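Side-chain contacts in beta-L-arabinobiosidase (Bacteroides thetaiotaomicron, PDB 5MQR), which is a multidomain gut-bacterial glycosidase named as a beta-L-arabinobiosidase that probably hydrolyses glycosidic bonds in complex plant pectin: residues I1030-R1035 with I1040-L1045; E718-R723 with M1025-I1030; P78-A81 with Q86-Y89. All blocks are in the same frame, centred on the assembly; numbering follows the deposited sequence.

Contact 1 (I1030-R1035 with I1040-L1045)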
loop_
_atom_site.group_PDB
_atom_site.type_symbol
_atom_site.label_atom_id
_atom_site.label_comp_id
_atom_site.label_asym_id
_atom_site.label_seq_id
_atom_site.Cartn_x
_atom_site.Cartn_y
_atom_site.Cartn_z
ATOM N N ILE A 1030 7.222 7.798 -15.163
ATOM C CA ILE A 1030 7.362 7.433 -13.752
ATOM C C ILE A 1030 8.611 8.085 -13.168
ATOM O O ILE A 1030 8.641 8.436 -11.994
ATOM C CB ILE A 1030 7.473 5.903 -13.577
ATOM C CG1 ILE A 1030 6.202 5.201 -14.063
ATOM C CG2 ILE A 1030 7.748 5.515 -12.120
ATOM C CD1 ILE A 1030 5.024 5.366 -13.133
ATOM N N GLY A 1031 9.640 8.250 -13.994
ATOM C CA GLY A 1031 10.748 9.089 -13.645
ATOM C C GLY A 1031 11.844 8.443 -12.825
ATOM O O GLY A 1031 12.594 9.168 -12.153
ATOM N N LEU A 1032 12.001 7.123 -12.894
ATOM C CA LEU A 1032 13.176 6.504 -12.271
ATOM C C LEU A 1032 14.411 6.870 -13.073
ATOM O O LEU A 1032 14.508 6.504 -14.234
ATOM C CB LEU A 1032 13.036 4.989 -12.198
ATOM C CG LEU A 1032 14.242 4.190 -11.661
ATOM C CD1 LEU A 1032 14.629 4.571 -10.238
ATOM C CD2 LEU A 1032 13.918 2.708 -11.728
ATOM N N ARG A 1033 15.343 7.588 -12.453
ATOM C CA ARG A 1033 16.547 8.062 -13.145
ATOM C C ARG A 1033 17.777 7.216 -12.828
ATOM O O ARG A 1033 18.385 7.368 -11.782
ATOM C CB ARG A 1033 16.812 9.530 -12.783
ATOM C CG ARG A 1033 15.591 10.453 -12.948
ATOM C CD ARG A 1033 15.093 10.561 -14.387
ATOM N NE ARG A 1033 16.113 11.109 -15.279
ATOM C CZ ARG A 1033 16.060 11.091 -16.614
ATOM N NH1 ARG A 1033 15.020 10.546 -17.264
ATOM N NH2 ARG A 1033 17.059 11.623 -17.322
ATOM N N PRO A 1034 18.161 6.315 -13.739
ATOM C CA PRO A 1034 19.232 5.390 -13.332
ATOM C C PRO A 1034 20.542 6.085 -13.056
ATOM O O PRO A 1034 20.836 7.092 -13.686
ATOM C CB PRO A 1034 19.354 4.444 -14.536
ATOM C CG PRO A 1034 18.009 4.521 -15.198
ATOM C CD PRO A 1034 17.578 5.945 -15.041
ATOM N N ARG A 1035 21.297 5.563 -12.096
ATOM C CA ARG A 1035 22.556 6.159 -11.653
ATOM C C ARG A 1035 23.615 5.111 -11.409
ATOM O O ARG A 1035 23.312 3.936 -11.231
ATOM C CB ARG A 1035 22.354 6.920 -10.348
ATOM C CG ARG A 1035 21.455 8.134 -10.462
ATOM C CD ARG A 1035 20.914 8.490 -9.108
ATOM N NE ARG A 1035 21.973 8.979 -8.227
ATOM C CZ ARG A 1035 22.093 10.229 -7.776
ATOM N NH1 ARG A 1035 21.222 11.175 -8.100
ATOM N NH2 ARG A 1035 23.112 10.547 -6.976
ATOM N N ILE A 1040 18.751 6.379 -4.975
ATOM C CA ILE A 1040 17.591 6.264 -5.843
ATOM C C ILE A 1040 17.026 7.656 -6.098
ATOM O O ILE A 1040 16.813 8.416 -5.154
ATOM C CB ILE A 1040 16.495 5.393 -5.227
ATOM C CG1 ILE A 1040 17.061 4.019 -4.850
ATOM C CG2 ILE A 1040 15.297 5.285 -6.184
ATOM C CD1 ILE A 1040 16.077 3.174 -4.058
ATOM N N GLU A 1041 16.788 7.970 -7.368
ATOM C CA GLU A 1041 16.326 9.296 -7.790
ATOM C C GLU A 1041 15.112 9.089 -8.677
ATOM O O GLU A 1041 15.213 8.430 -9.701
ATOM C CB GLU A 1041 17.436 10.025 -8.563
ATOM C CG GLU A 1041 17.059 11.395 -9.157
ATOM C CD GLU A 1041 18.109 11.965 -10.136
ATOM O OE1 GLU A 1041 19.179 11.360 -10.327
ATOM O OE2 GLU A 1041 17.868 13.036 -10.739
ATOM N N ILE A 1042 13.971 9.621 -8.264
ATOM C CA ILE A 1042 12.796 9.652 -9.115
ATOM C C ILE A 1042 12.309 11.065 -9.295
ATOM O O ILE A 1042 12.505 11.918 -8.437
ATOM C CB ILE A 1042 11.636 8.750 -8.635
ATOM C CG1 ILE A 1042 10.845 9.376 -7.480
ATOM C CG2 ILE A 1042 12.166 7.380 -8.267
ATOM C CD1 ILE A 1042 9.655 8.538 -7.033
ATOM N N ASN A 1043 11.655 11.293 -10.426
ATOM C CA ASN A 1043 11.108 12.594 -10.749
ATOM C C ASN A 1043 10.067 12.398 -11.831
ATOM O O ASN A 1043 10.356 12.571 -13.012
ATOM C CB ASN A 1043 12.224 13.535 -11.211
ATOM C CG ASN A 1043 11.717 14.935 -11.480
ATOM O OD1 ASN A 1043 10.846 15.427 -10.760
ATOM N ND2 ASN A 1043 12.204 15.555 -12.539
ATOM N N PRO A 1044 8.856 11.982 -11.441
ATOM C CA PRO A 1044 7.810 11.751 -12.435
ATOM C C PRO A 1044 7.443 13.002 -13.204
ATOM O O PRO A 1044 7.318 14.057 -12.622
ATOM C CB PRO A 1044 6.617 11.288 -11.610
ATOM C CG PRO A 1044 7.159 10.933 -10.283
ATOM C CD PRO A 1044 8.368 11.773 -10.073
ATOM N N LEU A 1045 7.277 12.865 -14.509
ATOM C CA LEU A 1045 6.842 13.966 -15.349
ATOM C C LEU A 1045 5.365 13.795 -15.685
ATOM O O LEU A 1045 4.965 13.806 -16.833
ATOM C CB LEU A 1045 7.697 14.029 -16.627
ATOM C CG LEU A 1045 9.198 14.045 -16.405
ATOM C CD1 LEU A 1045 9.918 13.867 -17.729
ATOM C CD2 LEU A 1045 9.632 15.294 -15.664
HETATM O O HOH W 1 17.958 6.144 -9.334
#
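E1041 lays its side chain across those of two arginines, R1033 and R1035. Its CG is anti to the backbone N (chi1 176°) and the chain runs on extended, which carries the carboxylate out over the loop 1030-1035. There R1035 NH1 donates to E1041 OE1 at 3.0 Å in a salt bridge; OE1 lies close to the guanidinium plane, yet the donor reaches it from above the carboxylate plane, the two planes being 76° apart. D1037 takes the NH2 of the same arginine. R1033 meets the glutamate through aliphatic carbon, CB lying 3.8 Å from E1041 CD, while its guanidinium turns off to N960 and to the carbonyl of T1027. Replacing E1041 by an alanine would probably leave R1035 NH1 without its carboxylate and uncover R1033 CB.

The backbones run roughly antiparallel, and a single beta bridge pairs L1032 with I1042, tying the end of helix 1022-1029 to strand 1040-1042 in the region resembling the C-terminal domain of glycosyl hydrolase family 65. R1033 N donates almost straight to E1041 O (2.9 Å, 171°), and N1043 N donates to G1031 O at 2.9 Å. G1031 is the first residue after the helix to leave helical backbone angles, with positive phi, and a CB there would clash with N1043 O. A water joins R1033 O to E1041 N. Away from the charges, L1032 CD1 rests 4.2 Å from I1040 CG2 and equally far from I1042 CG2.

Contact 2 (E718-R723 with M1025-I1030)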
loop_
_atom_site.group_PDB
_atom_site.type_symbol
_atom_site.label_atom_id
_atom_site.label_comp_id
_atom_site.label_asym_id
_atom_site.label_seq_id
_atom_site.Cartn_x
_atom_site.Cartn_y
_atom_site.Cartn_z
ATOM N N GLU A 718 15.615 -0.495 -23.853
ATOM C CA GLU A 718 14.353 -1.124 -23.509
ATOM C C GLU A 718 14.560 -2.402 -22.719
ATOM O O GLU A 718 13.896 -2.613 -21.702
ATOM C CB GLU A 718 13.525 -1.445 -24.742
ATOM C CG GLU A 718 12.059 -1.807 -24.458
ATOM C CD GLU A 718 11.138 -0.591 -24.386
ATOM O OE1 GLU A 718 11.638 0.531 -24.124
ATOM O OE2 GLU A 718 9.911 -0.753 -24.609
ATOM N N SER A 719 15.455 -3.255 -23.194
ATOM C CA SER A 719 15.610 -4.587 -22.634
ATOM C C SER A 719 16.339 -4.615 -21.302
ATOM O O SER A 719 16.337 -5.643 -20.631
ATOM C CB SER A 719 16.312 -5.505 -23.621
ATOM O OG SER A 719 15.592 -5.551 -24.849
ATOM N N ARG A 720 16.964 -3.504 -20.908
ATOM C CA ARG A 720 17.727 -3.478 -19.656
ATOM C C ARG A 720 16.838 -3.687 -18.427
ATOM O O ARG A 720 17.358 -4.015 -17.367
ATOM C CB ARG A 720 18.556 -2.200 -19.523
ATOM C CG ARG A 720 17.737 -0.929 -19.322
ATOM C CD ARG A 720 18.622 0.306 -19.371
ATOM N NE ARG A 720 17.826 1.536 -19.473
ATOM C CZ ARG A 720 18.220 2.747 -19.063
ATOM N NH1 ARG A 720 19.397 2.915 -18.471
ATOM N NH2 ARG A 720 17.410 3.800 -19.215
ATOM N N TRP A 721 15.517 -3.515 -18.586
ATOM C CA TRP A 721 14.541 -3.676 -17.503
ATOM C C TRP A 721 14.044 -5.093 -17.285
ATOM O O TRP A 721 13.355 -5.357 -16.296
ATOM C CB TRP A 721 13.346 -2.723 -17.710
ATOM C CG TRP A 721 13.791 -1.315 -17.771
ATOM C CD1 TRP A 721 13.926 -0.555 -18.896
ATOM C CD2 TRP A 721 14.236 -0.498 -16.681
ATOM N NE1 TRP A 721 14.392 0.687 -18.572
ATOM C CE2 TRP A 721 14.604 0.747 -17.219
ATOM C CE3 TRP A 721 14.358 -0.698 -15.298
ATOM C CZ2 TRP A 721 15.086 1.786 -16.437
ATOM C CZ3 TRP A 721 14.838 0.338 -14.517
ATOM C CH2 TRP A 721 15.195 1.578 -15.094
ATOM N N LEU A 722 14.379 -6.000 -18.201
ATOM C CA LEU A 722 14.000 -7.397 -18.081
ATOM C C LEU A 722 14.793 -8.020 -16.946
ATOM O O LEU A 722 16.010 -7.873 -16.876
ATOM C CB LEU A 722 14.264 -8.161 -19.377
ATOM C CG LEU A 722 13.558 -7.690 -20.640
ATOM C CD1 LEU A 722 14.038 -8.539 -21.798
ATOM C CD2 LEU A 722 12.044 -7.714 -20.505
ATOM N N ARG A 723 14.104 -8.755 -16.084
ATOM C CA ARG A 723 14.678 -9.196 -14.817
ATOM C C ARG A 723 15.672 -10.338 -14.994
ATOM O O ARG A 723 16.653 -10.394 -14.278
ATOM C CB ARG A 723 13.566 -9.601 -13.836
ATOM C CG ARG A 723 12.683 -8.436 -13.352
ATOM C CD ARG A 723 11.581 -8.931 -12.411
ATOM N NE ARG A 723 12.227 -9.525 -11.243
ATOM C CZ ARG A 723 12.558 -8.876 -10.131
ATOM N NH1 ARG A 723 12.253 -7.584 -9.966
ATOM N NH2 ARG A 723 13.207 -9.525 -9.175
HETATM N N MSE A 1025 8.475 5.023 -20.294
HETATM C CA MSE A 1025 7.509 4.908 -19.208
HETATM C C MSE A 1025 8.227 4.884 -17.867
HETATM O O MSE A 1025 7.877 5.623 -16.966
HETATM C CB MSE A 1025 6.641 3.664 -19.365
HETATM C CG MSE A 1025 5.750 3.652 -20.606
HETATM SE SE MSE A 1025 4.224 4.861 -20.333
HETATM C CE MSE A 1025 3.271 3.605 -19.143
ATOM N N ILE A 1026 9.267 4.064 -17.767
ATOM C CA ILE A 1026 9.988 3.839 -16.531
ATOM C C ILE A 1026 10.888 5.013 -16.137
ATOM O O ILE A 1026 10.914 5.417 -14.957
ATOM C CB ILE A 1026 10.801 2.541 -16.623
ATOM C CG1 ILE A 1026 9.848 1.346 -16.711
ATOM C CG2 ILE A 1026 11.726 2.370 -15.415
ATOM C CD1 ILE A 1026 10.511 0.040 -17.123
ATOM N N THR A 1027 11.629 5.561 -17.095
ATOM C CA THR A 1027 12.621 6.591 -16.772
ATOM C C THR A 1027 12.142 8.025 -16.929
ATOM O O THR A 1027 12.785 8.926 -16.390
ATOM C CB THR A 1027 13.937 6.448 -17.581
ATOM O OG1 THR A 1027 13.673 6.631 -18.973
ATOM C CG2 THR A 1027 14.565 5.108 -17.350
ATOM N N GLY A 1028 11.063 8.255 -17.679
ATOM C CA GLY A 1028 10.603 9.607 -17.955
ATOM C C GLY A 1028 9.306 9.890 -17.233
ATOM O O GLY A 1028 9.253 10.739 -16.329
ATOM N N LEU A 1029 8.254 9.167 -17.634
ATOM C CA LEU A 1029 6.910 9.324 -17.052
ATOM C C LEU A 1029 6.877 9.015 -15.544
ATOM O O LEU A 1029 6.569 9.871 -14.753
ATOM C CB LEU A 1029 5.914 8.435 -17.791
ATOM C CG LEU A 1029 4.476 8.837 -17.526
ATOM C CD1 LEU A 1029 4.065 10.049 -18.339
ATOM C CD2 LEU A 1029 3.583 7.684 -17.883
ATOM N N ILE A 1030 7.222 7.798 -15.163
ATOM C CA ILE A 1030 7.362 7.433 -13.752
ATOM C C ILE A 1030 8.611 8.085 -13.168
ATOM O O ILE A 1030 8.641 8.436 -11.994
ATOM C CB ILE A 1030 7.473 5.903 -13.577
ATOM C CG1 ILE A 1030 6.202 5.201 -14.063
ATOM C CG2 ILE A 1030 7.748 5.515 -12.120
ATOM C CD1 ILE A 1030 5.024 5.366 -13.133
#
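The indole of W721 lies against I1026, whose two outer methyls share its length. I1026 CG2 sits over the six-membered ring, 3.5 Å from its centroid and 12° off the normal, the geometry of a CH-pi contact. I1026 CD1 reaches the pyrrole end, 3.6 Å from W721 CG. The first torsion (chi1 -67°) sets CG2 anti to the backbone N, and an extended chi2 (167°) carries CD1 to the other end of the indole. R720 CG packs on the indole face opposite I1026, offset toward the rim, and one face of the R720 guanidinium takes W721 CZ2, so the ring is held on both sides. This is the tight part of the contact, with two methyls against one indole face and no polar bond between the segments.

The T1027 side is sparser, though not longer in distance, since one methyl makes all its contacts there. T1027 CG2 approaches W721 CZ2 obliquely at 3.5 Å and R720 NH2 at 3.6 Å. This side does not open to solvent, for all four residues are buried; its polar ends are tied to neighbours instead. D1023 OD1 accepts from W721 NE1 and forms a salt bridge with R720 NH2, R720 NH1 bonds A760 O, and T1027 OG1 bonds D1023 O.

The contact thus joins the turn after helix 712-719, in the MGH1-like glycoside hydrolase domain, to the end of helix 1022-1029, with W676 of helix 666-680, V764 of helix 754-765 and V1059 of strand 1053-1061 packed against the indole.

Contact 3 (P78-A81 with Q86-Y89)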
loop_
_atom_site.group_PDB
_atom_site.type_symbol
_atom_site.label_atom_id
_atom_site.label_comp_id
_atom_site.label_asym_id
_atom_site.label_seq_id
_atom_site.Cartn_x
_atom_site.Cartn_y
_atom_site.Cartn_z
ATOM N N PRO A 78 -17.857 1.157 27.194
ATOM C CA PRO A 78 -16.681 1.971 27.414
ATOM C C PRO A 78 -16.731 3.313 26.693
ATOM O O PRO A 78 -17.394 3.438 25.658
ATOM C CB PRO A 78 -15.533 1.094 26.892
ATOM C CG PRO A 78 -16.164 0.244 25.852
ATOM C CD PRO A 78 -17.573 0.004 26.319
HETATM N N MSE A 79 -16.036 4.286 27.269
HETATM C CA MSE A 79 -15.769 5.597 26.665
HETATM C C MSE A 79 -14.285 5.799 26.682
HETATM O O MSE A 79 -13.573 5.218 27.511
HETATM C CB MSE A 79 -16.426 6.738 27.435
HETATM C CG MSE A 79 -17.921 6.516 27.652
HETATM SE SE MSE A 79 -18.888 6.838 25.965
HETATM C CE MSE A 79 -20.202 5.356 26.092
ATOM N N LEU A 80 -13.792 6.621 25.761
ATOM C CA LEU A 80 -12.353 6.837 25.604
ATOM C C LEU A 80 -11.992 8.291 25.305
ATOM O O LEU A 80 -12.649 8.954 24.495
ATOM C CB LEU A 80 -11.823 5.923 24.501
ATOM C CG LEU A 80 -10.311 5.763 24.326
ATOM C CD1 LEU A 80 -9.661 5.024 25.485
ATOM C CD2 LEU A 80 -10.083 5.011 23.017
ATOM N N ALA A 81 -10.952 8.783 25.985
ATOM C CA ALA A 81 -10.339 10.074 25.674
ATOM C C ALA A 81 -8.808 9.971 25.800
ATOM O O ALA A 81 -8.296 8.976 26.315
ATOM C CB ALA A 81 -10.894 11.161 26.563
ATOM N N GLN A 86 -2.023 10.827 28.106
ATOM C CA GLN A 86 -2.576 9.573 28.654
ATOM C C GLN A 86 -3.953 9.249 28.112
ATOM O O GLN A 86 -4.760 10.158 27.926
ATOM C CB GLN A 86 -2.672 9.626 30.191
ATOM C CG GLN A 86 -1.312 9.566 30.863
ATOM C CD GLN A 86 -1.342 9.697 32.374
ATOM O OE1 GLN A 86 -0.450 10.305 32.942
ATOM N NE2 GLN A 86 -2.348 9.127 33.028
ATOM N N PHE A 87 -4.223 7.949 27.931
ATOM C CA PHE A 87 -5.560 7.461 27.653
ATOM C C PHE A 87 -6.376 7.475 28.933
ATOM O O PHE A 87 -5.855 7.161 29.997
ATOM C CB PHE A 87 -5.547 6.038 27.136
ATOM C CG PHE A 87 -4.890 5.869 25.800
ATOM C CD1 PHE A 87 -3.531 5.564 25.708
ATOM C CD2 PHE A 87 -5.637 5.966 24.637
ATOM C CE1 PHE A 87 -2.931 5.373 24.476
ATOM C CE2 PHE A 87 -5.055 5.779 23.404
ATOM C CZ PHE A 87 -3.705 5.488 23.317
ATOM N N TYR A 88 -7.654 7.836 28.811
ATOM C CA TYR A 88 -8.637 7.696 29.862
ATOM C C TYR A 88 -9.767 6.830 29.315
ATOM O O TYR A 88 -10.337 7.115 28.240
ATOM C CB TYR A 88 -9.135 9.068 30.302
ATOM C CG TYR A 88 -8.066 9.831 31.044
ATOM C CD1 TYR A 88 -7.119 10.557 30.362
ATOM C CD2 TYR A 88 -7.975 9.776 32.424
ATOM C CE1 TYR A 88 -6.111 11.222 31.038
ATOM C CE2 TYR A 88 -6.969 10.443 33.113
ATOM C CZ TYR A 88 -6.033 11.164 32.409
ATOM O OH TYR A 88 -5.023 11.848 33.053
ATOM N N TYR A 89 -10.080 5.776 30.081
ATOM C CA TYR A 89 -10.971 4.687 29.694
ATOM C C TYR A 89 -12.012 4.594 30.804
ATOM O O TYR A 89 -11.678 4.324 31.965
ATOM C CB TYR A 89 -10.157 3.404 29.579
ATOM C CG TYR A 89 -10.862 2.204 28.982
ATOM C CD1 TYR A 89 -11.858 1.540 29.677
ATOM C CD2 TYR A 89 -10.492 1.700 27.733
ATOM C CE1 TYR A 89 -12.492 0.440 29.147
ATOM C CE2 TYR A 89 -11.105 0.579 27.198
ATOM C CZ TYR A 89 -12.111 -0.043 27.906
ATOM O OH TYR A 89 -12.767 -1.136 27.394
#
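L80 and Y89 face each other across a beta hairpin, strands 74-83 and 86-94, in the N-terminal beta propeller; these are the first two strands of a four-stranded antiparallel sheet such as forms a propeller blade. The axes of segments 78-81 and 86-89 pass 4.9 Å apart, with directions 159° apart. From CB the L80 side chain leaves on the face it shares with Y89, in a non-hydrogen-bonded pair. L80 CB and CG both skirt Y88 O, CG at 4.1 Å. With CG opposite the backbone N (chi1 -168°), the branch leans over the partner strand: L80 CD1 comes to 3.5 Å from Y88 O and bridges two aromatic rings, 4.1 Å from Y89 CD2 and 4.2 Å from F87 CD2. The leucine also packs on I375 and I400.

Farther along, P78 and Y89 lie side by side and point the same way, P78 CB being 3.6 Å from Y89 OH, a hydroxyl that is hydrogen-bonded to W399 O. On the other face A81 and Y88 both pack on F155. This hydrogen-bonded pair locks the register: A81 N donates to Y88 O at 2.9 Å in the carbonyl plane, and Y88 N returns a bond to A81 O of 2.8 Å, nearly straight at 174° but from above the carbonyl plane.

Overall arrangement
Contact 3 comes first along the chain, then contact 2, whose second segment ends at I1030, where contact 1 begins. Contacts 1 and 2 are neighbours, with centres 10 Å apart and I1030 in common: helix 1022-1029 enters contact 2 and the loop that follows it enters contact 1. A probable hydrogen bond joins them, L1032 N to I1026 O at 2.9 Å. Together they link the helical glycoside hydrolase region to the C-terminal beta region. Contact 3 lies across the chain's centre, its centre 46 Å from that of contact 1 and 51 Å from that of contact 2. The propeller hairpin and the C-terminal junction therefore make separate, non-touching contacts on opposite sides of the chain's centre.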